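Local coordinates for protein xylanase inhibitor TL-XI (PDB 3G7M) that inhibits xylanases noncompetitively, as a small thaumatin-like protein of wheat that probably takes part in plant defence, at residues Pro15-Val20 with Gln46-Arg51; Thr85-Ser90 with Val109-Lys114; Val100-Lys105 with Leu121-Ala126; Cys115-Ala120 with Cys138-Ser143. The protein carries 4 engineered substitutions. All coordinates share one frame; numbering follows the deposited sequence.

The four contacts follow a beta sandwich from inside one sheet, across to the second, and on to a disulfide between the end of strand 111-115 and strand 135-139, an outermost strand of the first. Contact 1 is a strand pair within the six-stranded antiparallel sheet. It adjoins contact 2 through probable hydrogen bonds, such as Ile48 N to Ala87 O at 2.6 Å; their centres are 9 Å apart. Contact 2 spans the two sheets, and contact 3 does so again about 7 Å away between centres, linked by Met111 N to Cys123 O at 2.6 Å. Contact 4 lies about 20 Å from contact 1 between centres. A bound sodium ion lies about 4 Å from the Arg51 side chain in contact 1.

Contact 1: residues Pro15-Val20 with Gln46-Arg51; sequences PAVALV and QYIWGR
Over one face of the Trp49 indole sits the CB methyl of Ala16, offset toward the rim, with Trp49 CE2 3.5 Å from Ala16 CB. The line from Ala16 CB to the centre of the six-membered ring lies 25° from the ring normal, which makes this a CH-pi contact. Ala18 meets the same indole differently: its CB lies at the edge, near the ring plane, 4.1 Å from Trp49 CH2. Trp49 CG stands between its own backbone N and carbonyl carbon (chi1 71°), and from there the ring reaches across to the neighbouring strand. On the phenol ring of Tyr47, Val20 CG1 stands over one face, 16° from the normal and 3.8 Å from Tyr47 CE2; the two side chains cross at about a right angle. Ala16 CB also lies over one face of the Arg51 guanidinium, whose NH2 makes a weak hydrogen bond to Pro15 O at 3.5 Å, while NE bonds to Trp14 O.

The strands are antiparallel, and Ala16 with Trp49 and Ala18 with Tyr47 form hydrogen-bonded pairs; Ala16 N lies 2.7 Å from Trp49 O. On the side of the sheet opposite Ala16 and Trp49, Val17 CG2 lies alongside Ile48 CG1 at 4.0 Å, and both side chains also touch Ile5 of the second sheet. An alanine in place of Trp49 would probably leave the methyls of Ala16 and Ala18 without their aromatic partner and Gly67 O without the indole N-H. Backbone bonds thus set the register, the methyls of Ala16 and Ala18 meet the indole at its face and its edge, and the polar ends of Trp49 and Arg51 both turn to main-chain carbonyls.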
# COMPACT_ATOMS: atom_id res chain seq x y z
N PRO A 15 -4.54 -3.42 -5.04
CA PRO A 15 -3.62 -3.23 -3.92
C PRO A 15 -2.77 -4.47 -3.67
O PRO A 15 -3.25 -5.57 -3.88
CB PRO A 15 -4.56 -3.00 -2.72
CG PRO A 15 -5.83 -2.59 -3.30
CD PRO A 15 -5.94 -3.31 -4.61
N ALA A 16 -1.52 -4.27 -3.23
CA ALA A 16 -0.64 -5.37 -2.95
C ALA A 16 0.03 -5.11 -1.65
O ALA A 16 0.58 -4.03 -1.43
CB ALA A 16 0.36 -5.52 -4.03
N VAL A 17 -0.02 -6.11 -0.79
CA VAL A 17 0.65 -6.03 0.47
C VAL A 17 1.70 -7.14 0.48
O VAL A 17 1.40 -8.31 0.23
CB VAL A 17 -0.36 -6.17 1.64
CG1 VAL A 17 0.34 -6.04 3.02
CG2 VAL A 17 -1.46 -5.15 1.52
N ALA A 18 2.94 -6.75 0.77
CA ALA A 18 4.05 -7.69 1.02
C ALA A 18 4.93 -7.24 2.21
O ALA A 18 5.32 -6.10 2.26
CB ALA A 18 4.90 -7.89 -0.25
N LEU A 19 5.23 -8.15 3.15
CA LEU A 19 6.20 -7.89 4.23
C LEU A 19 7.61 -7.67 3.67
O LEU A 19 7.98 -8.23 2.64
CB LEU A 19 6.22 -9.07 5.18
CG LEU A 19 5.03 -9.28 6.15
CD1 LEU A 19 3.90 -9.97 5.46
CD2 LEU A 19 5.45 -10.14 7.32
N VAL A 20 8.41 -6.87 4.36
CA VAL A 20 9.67 -6.36 3.78
C VAL A 20 10.69 -7.42 3.47
O VAL A 20 11.49 -7.25 2.53
CB VAL A 20 10.36 -5.25 4.64
CG1 VAL A 20 9.49 -3.99 4.72
CG2 VAL A 20 10.71 -5.78 6.01
N GLN A 46 5.37 -4.02 6.52
CA GLN A 46 4.78 -4.45 5.28
C GLN A 46 4.87 -3.32 4.28
O GLN A 46 4.76 -2.15 4.66
CB GLN A 46 3.31 -4.80 5.50
CG GLN A 46 3.05 -5.83 6.56
CD GLN A 46 1.64 -5.74 7.13
OE1 GLN A 46 1.21 -4.67 7.59
NE2 GLN A 46 0.90 -6.86 7.12
N TYR A 47 5.08 -3.66 3.01
CA TYR A 47 5.01 -2.70 1.92
C TYR A 47 3.59 -2.77 1.43
O TYR A 47 3.01 -3.88 1.35
CB TYR A 47 5.96 -3.06 0.76
CG TYR A 47 7.42 -2.73 0.99
CD1 TYR A 47 7.78 -1.44 1.41
CD2 TYR A 47 8.42 -3.69 0.75
CE1 TYR A 47 9.11 -1.13 1.62
CE2 TYR A 47 9.77 -3.39 0.95
CZ TYR A 47 10.12 -2.11 1.39
OH TYR A 47 11.47 -1.82 1.61
N ILE A 48 3.04 -1.59 1.08
CA ILE A 48 1.68 -1.52 0.56
C ILE A 48 1.74 -0.61 -0.63
O ILE A 48 2.21 0.53 -0.53
CB ILE A 48 0.70 -0.96 1.65
CG1 ILE A 48 0.62 -1.94 2.82
CG2 ILE A 48 -0.70 -0.65 1.08
CD1 ILE A 48 -0.01 -1.40 4.04
N TRP A 49 1.26 -1.10 -1.77
CA TRP A 49 1.17 -0.27 -2.98
C TRP A 49 0.00 -0.68 -3.85
O TRP A 49 -0.45 -1.82 -3.77
CB TRP A 49 2.48 -0.35 -3.80
CG TRP A 49 2.71 -1.67 -4.46
CD1 TRP A 49 2.37 -2.00 -5.73
CD2 TRP A 49 3.34 -2.82 -3.89
NE1 TRP A 49 2.75 -3.30 -5.99
CE2 TRP A 49 3.34 -3.83 -4.88
CE3 TRP A 49 3.90 -3.10 -2.64
CZ2 TRP A 49 3.87 -5.10 -4.66
CZ3 TRP A 49 4.43 -4.36 -2.42
CH2 TRP A 49 4.41 -5.34 -3.43
N GLY A 50 -0.45 0.23 -4.70
CA GLY A 50 -1.50 -0.07 -5.67
C GLY A 50 -0.97 -0.34 -7.07
O GLY A 50 0.04 0.23 -7.48
N ARG A 51 -1.69 -1.21 -7.79
CA ARG A 51 -1.37 -1.55 -9.17
C ARG A 51 -2.54 -1.25 -10.07
O ARG A 51 -3.70 -1.51 -9.71
CB ARG A 51 -1.03 -3.03 -9.29
CG ARG A 51 -0.05 -3.55 -8.25
CD ARG A 51 -0.06 -5.06 -8.28
NE ARG A 51 -1.19 -5.61 -7.54
CZ ARG A 51 -1.56 -6.88 -7.58
NH1 ARG A 51 -0.90 -7.73 -8.35
NH2 ARG A 51 -2.58 -7.30 -6.84

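Contact 2: residues Thr85-Ser90 with Val109-Lys114; sequences TMAEVS and VPMNLK. Engineered in segment 109-114: Val109 (natural residue Leu), Asn112 (natural residue Asp).
Thr85 meets the second segment with both branches of its side chain. Its OG1 lies 2.8 Å from Val109 O, close enough for a hydrogen bond, although another acceptor is within reach of the same proton; Val109 itself is an engineered residue. The methyl branch, with CG2 anti to the backbone N, approaches Met111 tip to tip, and CG2 lies 3.6 Å from Met111 SD. The methionine covers that distance because its chain is extended beyond CG (chi2 -175°, chi3 -171°), which carries CE to the carbonyl of Thr85. The backbone N of Thr85 is hydrogen-bonded to Asn108 OD1.

The strands carrying these residues run nearly parallel, 11° apart, but their axes are 9.0 Å from each other at closest approach. That spacing identifies face-to-face packing of two sheets in the thaumatin-like beta sandwich, with side chains rather than backbone bonds bridging the layers.

Ala87 comes next, its CB directed at the opposing sheet. It meets Met111 SD at 3.8 Å and Leu113 CD2 at 3.9 Å, with Leu113 CD1 slightly farther off. Phe149 touches Met111 and Ile147 touches Leu113 from strand 145-149, extending this buried apolar layer. Glu88 points away from the second segment and instead receives a hydrogen bond from Ser90: OG lies 3.0 Å from Glu88 OE2, on the syn lone pair of that oxygen.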
# COMPACT_ATOMS: atom_id res chain seq x y z
N THR A 85 4.10 4.13 -6.26
CA THR A 85 4.09 4.81 -4.97
C THR A 85 4.17 3.76 -3.88
O THR A 85 3.39 2.81 -3.91
CB THR A 85 2.80 5.61 -4.80
OG1 THR A 85 2.70 6.55 -5.90
CG2 THR A 85 2.82 6.36 -3.47
N MET A 86 5.13 3.92 -2.95
CA MET A 86 5.41 2.93 -1.89
C MET A 86 5.08 3.38 -0.48
O MET A 86 5.72 4.31 0.08
CB MET A 86 6.86 2.48 -1.91
CG MET A 86 7.10 1.27 -2.73
SD MET A 86 6.36 -0.18 -1.98
CE MET A 86 7.39 -1.43 -2.78
N ALA A 87 4.08 2.69 0.08
CA ALA A 87 3.71 2.89 1.46
C ALA A 87 4.29 1.76 2.32
O ALA A 87 4.27 0.58 1.92
CB ALA A 87 2.25 2.92 1.57
N GLU A 88 4.82 2.13 3.50
CA GLU A 88 5.40 1.18 4.48
C GLU A 88 4.68 1.28 5.82
O GLU A 88 4.49 2.36 6.36
CB GLU A 88 6.90 1.47 4.67
CG GLU A 88 7.78 0.26 4.91
CD GLU A 88 8.08 0.01 6.37
OE1 GLU A 88 9.22 -0.35 6.71
OE2 GLU A 88 7.14 0.11 7.19
N VAL A 89 4.29 0.14 6.37
CA VAL A 89 3.65 0.13 7.68
C VAL A 89 4.39 -0.85 8.56
O VAL A 89 4.46 -2.03 8.22
CB VAL A 89 2.13 -0.27 7.57
CG1 VAL A 89 1.49 -0.55 8.93
CG2 VAL A 89 1.35 0.81 6.82
N SER A 90 4.95 -0.36 9.69
CA SER A 90 5.57 -1.21 10.72
C SER A 90 4.64 -1.36 11.93
O SER A 90 3.96 -0.41 12.34
CB SER A 90 6.93 -0.68 11.17
OG SER A 90 7.80 -0.40 10.07
N VAL A 109 0.21 6.30 -8.29
CA VAL A 109 -1.11 6.56 -7.73
C VAL A 109 -0.88 7.46 -6.47
O VAL A 109 -0.01 7.17 -5.65
CB VAL A 109 -1.94 5.20 -7.44
CG1 VAL A 109 -3.29 5.51 -6.93
CG2 VAL A 109 -2.14 4.32 -8.69
N PRO A 110 -1.63 8.59 -6.35
CA PRO A 110 -1.55 9.42 -5.10
C PRO A 110 -2.06 8.69 -3.86
O PRO A 110 -3.08 7.99 -3.91
CB PRO A 110 -2.45 10.62 -5.42
CG PRO A 110 -3.31 10.16 -6.62
CD PRO A 110 -2.47 9.22 -7.39
N MET A 111 -1.36 8.84 -2.74
CA MET A 111 -1.76 8.12 -1.55
C MET A 111 -2.03 9.02 -0.36
O MET A 111 -1.48 10.10 -0.24
CB MET A 111 -0.70 7.11 -1.18
CG MET A 111 -0.72 5.84 -1.97
SD MET A 111 0.51 4.71 -1.28
CE MET A 111 0.43 3.46 -2.57
N ASN A 112 -2.87 8.53 0.54
CA ASN A 112 -3.04 9.13 1.87
C ASN A 112 -3.05 8.03 2.95
O ASN A 112 -3.97 7.18 2.98
CB ASN A 112 -4.35 9.92 1.93
CG ASN A 112 -4.14 11.39 1.84
OD1 ASN A 112 -4.85 12.16 2.47
ND2 ASN A 112 -3.15 11.80 1.05
N LEU A 113 -2.05 8.05 3.84
CA LEU A 113 -2.00 7.12 4.97
C LEU A 113 -2.49 7.86 6.18
O LEU A 113 -1.99 8.96 6.51
CB LEU A 113 -0.58 6.62 5.20
CG LEU A 113 -0.03 5.64 4.15
CD1 LEU A 113 0.34 6.34 2.82
CD2 LEU A 113 1.20 4.92 4.69
N LYS A 114 -3.50 7.29 6.85
CA LYS A 114 -4.01 7.90 8.08
C LYS A 114 -4.39 6.91 9.20
O LYS A 114 -4.77 5.77 8.95
CB LYS A 114 -5.16 8.90 7.79
CG LYS A 114 -6.32 8.33 7.00
CD LYS A 114 -7.34 9.41 6.63
CE LYS A 114 -6.84 10.20 5.41
NZ LYS A 114 -7.87 11.15 4.96

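Contact 3: residues Val100-Lys105 with Leu121-Ala126; sequences VTSTLK and LPCRKA
Val100 and Leu121 supply the apolar part of the contact, together with Cys123. Val100 CG1, which stands between the backbone N and the carbonyl carbon (chi1 64°), lies 3.7 Å from Leu121 CD2 and 3.9 Å from Cys123 CB. The valine and leucine side chains slide past each other in opposite directions.

Ser102 meets the sulfur of Cys123. Cys123 SG, anti to its backbone N, lies 3.4 Å from Ser102 OG and 3.5 Å from Ser102 CB; this same sulfur forms the disulfide with Cys128.

Hydrogen bonding centres on the Ser102 hydroxyl, which donates to Lys125 O at 3.1 Å with a C=O...donor angle of 131°, the donor tilted 19° from the carbonyl plane. The backbone N atoms of Gly127 and Cys128 also bond to OG, so three main-chain groups grip this buried oxygen. An alanine in place of Ser102 would probably leave the Lys125 carbonyl and those two N-H groups without their mate, and let the loop there shift. Beside it, Thr101 OG1 accepts from Thr103 N at 3.0 Å, an ST turn, and also bonds to Asp129.

Strand 95-101 belongs to the six-stranded sheet and strand 121-123 is an outermost strand of the five-stranded one, so the contact bridges the two sheets; no helix intervenes. Val100 also packs on Met111 and Leu113 of strand 111-115, while Tyr134 touches both Val100 and Leu121.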
# COMPACT_ATOMS: atom_id res chain seq x y z
N VAL A 100 5.69 6.69 3.72
CA VAL A 100 5.36 6.59 2.32
C VAL A 100 6.42 7.33 1.58
O VAL A 100 7.01 8.26 2.12
CB VAL A 100 3.91 7.19 2.03
CG1 VAL A 100 3.84 8.71 2.33
CG2 VAL A 100 3.38 6.85 0.59
N THR A 101 6.66 6.92 0.35
CA THR A 101 7.54 7.65 -0.58
C THR A 101 7.00 7.74 -2.00
O THR A 101 6.28 6.87 -2.45
CB THR A 101 8.93 7.02 -0.64
OG1 THR A 101 9.73 7.75 -1.59
CG2 THR A 101 8.84 5.55 -1.05
N SER A 102 7.35 8.80 -2.71
CA SER A 102 7.05 8.88 -4.13
C SER A 102 8.31 9.39 -4.86
O SER A 102 8.25 10.11 -5.86
CB SER A 102 5.81 9.73 -4.37
OG SER A 102 6.07 11.06 -3.98
N THR A 103 9.46 9.01 -4.34
CA THR A 103 10.70 9.41 -4.94
C THR A 103 11.58 8.20 -5.23
O THR A 103 12.33 8.20 -6.22
CB THR A 103 11.43 10.46 -4.09
OG1 THR A 103 10.46 11.36 -3.55
CG2 THR A 103 12.45 11.28 -4.91
N LEU A 104 11.48 7.18 -4.38
CA LEU A 104 12.41 6.05 -4.45
C LEU A 104 12.16 5.19 -5.68
O LEU A 104 13.13 4.78 -6.36
CB LEU A 104 12.33 5.21 -3.17
CG LEU A 104 12.93 3.81 -3.27
CD1 LEU A 104 14.44 3.86 -3.36
CD2 LEU A 104 12.48 2.93 -2.10
N LYS A 105 10.87 4.92 -5.95
CA LYS A 105 10.48 4.02 -7.03
C LYS A 105 9.55 4.75 -7.99
O LYS A 105 8.92 4.11 -8.86
CB LYS A 105 9.76 2.77 -6.48
CG LYS A 105 10.61 1.64 -5.82
CD LYS A 105 11.23 0.72 -6.86
CE LYS A 105 12.13 -0.32 -6.22
NZ LYS A 105 11.31 -1.33 -5.53
N LEU A 121 -0.91 11.56 6.84
CA LEU A 121 0.32 11.63 6.03
C LEU A 121 0.01 11.62 4.52
O LEU A 121 -0.22 10.56 3.96
CB LEU A 121 1.23 10.46 6.38
CG LEU A 121 2.67 10.50 5.84
CD1 LEU A 121 3.51 11.55 6.54
CD2 LEU A 121 3.32 9.15 5.98
N PRO A 122 -0.01 12.81 3.86
CA PRO A 122 -0.36 12.88 2.44
C PRO A 122 0.81 12.59 1.51
O PRO A 122 1.97 12.86 1.84
CB PRO A 122 -0.81 14.33 2.26
CG PRO A 122 -0.03 15.09 3.26
CD PRO A 122 0.31 14.14 4.41
N CYS A 123 0.47 12.05 0.33
CA CYS A 123 1.38 11.86 -0.79
C CYS A 123 0.62 11.89 -2.12
O CYS A 123 0.26 10.84 -2.67
CB CYS A 123 2.12 10.53 -0.64
SG CYS A 123 3.49 10.38 -1.83
N ARG A 124 0.39 13.10 -2.64
CA ARG A 124 -0.56 13.29 -3.76
C ARG A 124 0.04 13.49 -5.15
O ARG A 124 -0.64 13.27 -6.15
CB ARG A 124 -1.57 14.38 -3.40
CG ARG A 124 -2.43 13.95 -2.19
CD ARG A 124 -3.37 15.03 -1.75
NE ARG A 124 -4.15 14.55 -0.61
CZ ARG A 124 -5.15 15.23 -0.02
NH1 ARG A 124 -5.52 16.45 -0.46
NH2 ARG A 124 -5.77 14.68 1.02
N LYS A 125 1.32 13.88 -5.18
CA LYS A 125 2.11 13.86 -6.39
C LYS A 125 3.54 13.34 -6.10
O LYS A 125 3.87 13.02 -4.97
CB LYS A 125 2.12 15.25 -7.01
CG LYS A 125 2.23 15.20 -8.56
CD LYS A 125 2.95 16.46 -9.10
CE LYS A 125 3.10 16.47 -10.65
NZ LYS A 125 3.72 17.80 -11.17
N ALA A 126 4.38 13.24 -7.12
CA ALA A 126 5.74 12.75 -6.95
C ALA A 126 6.57 13.75 -6.14
O ALA A 126 6.51 14.98 -6.36
CB ALA A 126 6.38 12.48 -8.32

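Contact 4: residues Cys115-Ala120 with Cys138-Ser143; sequences CSSGDA and CSAAGS
A disulfide between Cys115 and Cys138 ties the end of strand 111-115 to strand 135-139, an outermost strand of the six-stranded sheet. Cys115 SG and Cys138 SG are 2.1 Å apart, and the chi3 of -71° gives the bridge a left-handed twist. In both cysteines the sulfur is anti to the backbone N (chi1 -158° for Cys115, -168° for Cys138). Tyr98 packs against both half-cystines, and Tyr96 against Cys138.

Beyond the bridge the chain turns at once. The backbone angles of Ser116 and Ser117 suit a type I turn, which is closed by a weak bond of 3.2 Å from Gly118 N to Cys115 O. This turn presents two serines to the second segment. Ser117 CB lies 3.4 Å from Cys138 SG, and its OG, anti to the carbonyl carbon, is 3.4 Å from Ser143 CB, with the methyl of Ala140 also beside it. Ser116 OG approaches Ser143 C at 3.6 Å, but its hydrogen-bond partner is the next backbone N, that of Arg144. Ser143 OG makes a weak bond to Ala140 O within its own loop. No hydrogen bond joins the two segments themselves; the disulfide and van der Waals contacts link them directly, and the bonding of Ser116 to Arg144 adds a tie just beyond.

Cross-linking the ends of strands and their loops in this way is typical of the disulfide-rich thaumatin-like fold, and this bridge is one of five in the protein.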
# COMPACT_ATOMS: atom_id res chain seq x y z
N CYS A 115 -4.27 7.38 10.44
CA CYS A 115 -4.65 6.62 11.60
C CYS A 115 -5.71 7.37 12.40
O CYS A 115 -5.68 8.60 12.48
CB CYS A 115 -3.44 6.37 12.48
SG CYS A 115 -3.68 4.95 13.54
N SER A 116 -6.63 6.60 13.00
CA SER A 116 -7.71 7.17 13.81
C SER A 116 -7.18 7.82 15.10
O SER A 116 -7.88 8.59 15.76
CB SER A 116 -8.75 6.09 14.12
OG SER A 116 -8.18 4.99 14.81
N SER A 117 -5.92 7.50 15.43
CA SER A 117 -5.22 8.05 16.58
C SER A 117 -4.06 8.95 16.18
O SER A 117 -3.53 9.73 17.00
CB SER A 117 -4.70 6.90 17.46
OG SER A 117 -5.82 6.16 17.92
N GLY A 118 -3.68 8.87 14.90
CA GLY A 118 -2.55 9.63 14.45
C GLY A 118 -2.95 10.73 13.51
O GLY A 118 -4.14 10.93 13.25
N ASP A 119 -1.94 11.43 13.01
CA ASP A 119 -2.15 12.50 12.08
C ASP A 119 -2.02 11.99 10.67
O ASP A 119 -1.36 11.01 10.41
CB ASP A 119 -1.12 13.59 12.31
CG ASP A 119 -1.28 14.24 13.63
OD1 ASP A 119 -2.43 14.43 14.06
OD2 ASP A 119 -0.25 14.56 14.26
N ALA A 120 -2.66 12.71 9.75
CA ALA A 120 -2.68 12.34 8.36
C ALA A 120 -1.28 12.51 7.70
O ALA A 120 -0.58 13.49 7.98
CB ALA A 120 -3.75 13.18 7.64
N CYS A 138 1.26 6.12 15.31
CA CYS A 138 -0.09 5.93 15.82
C CYS A 138 -0.03 4.96 16.98
O CYS A 138 0.54 3.88 16.85
CB CYS A 138 -0.96 5.31 14.75
SG CYS A 138 -2.62 5.41 15.24
N SER A 139 -0.65 5.32 18.11
CA SER A 139 -0.45 4.56 19.36
C SER A 139 -1.76 4.53 20.15
O SER A 139 -1.96 5.33 21.08
CB SER A 139 0.75 5.17 20.19
OG SER A 139 1.10 4.43 21.37
N ALA A 140 -2.68 3.61 19.77
CA ALA A 140 -3.84 3.38 20.68
C ALA A 140 -4.22 1.89 20.83
O ALA A 140 -3.82 1.03 20.01
CB ALA A 140 -5.08 4.22 20.26
N ALA A 141 -4.99 1.61 21.89
CA ALA A 141 -5.46 0.25 22.16
C ALA A 141 -6.35 -0.30 21.03
O ALA A 141 -6.20 -1.47 20.65
CB ALA A 141 -6.18 0.15 23.55
N GLY A 142 -7.25 0.54 20.50
CA GLY A 142 -8.20 0.08 19.48
C GLY A 142 -8.17 0.91 18.20
O GLY A 142 -9.23 1.17 17.60
N SER A 143 -6.97 1.33 17.77
CA SER A 143 -6.80 2.28 16.66
C SER A 143 -7.03 1.66 15.27
O SER A 143 -7.09 0.43 15.12
CB SER A 143 -5.45 3.02 16.74
OG SER A 143 -4.36 2.10 16.80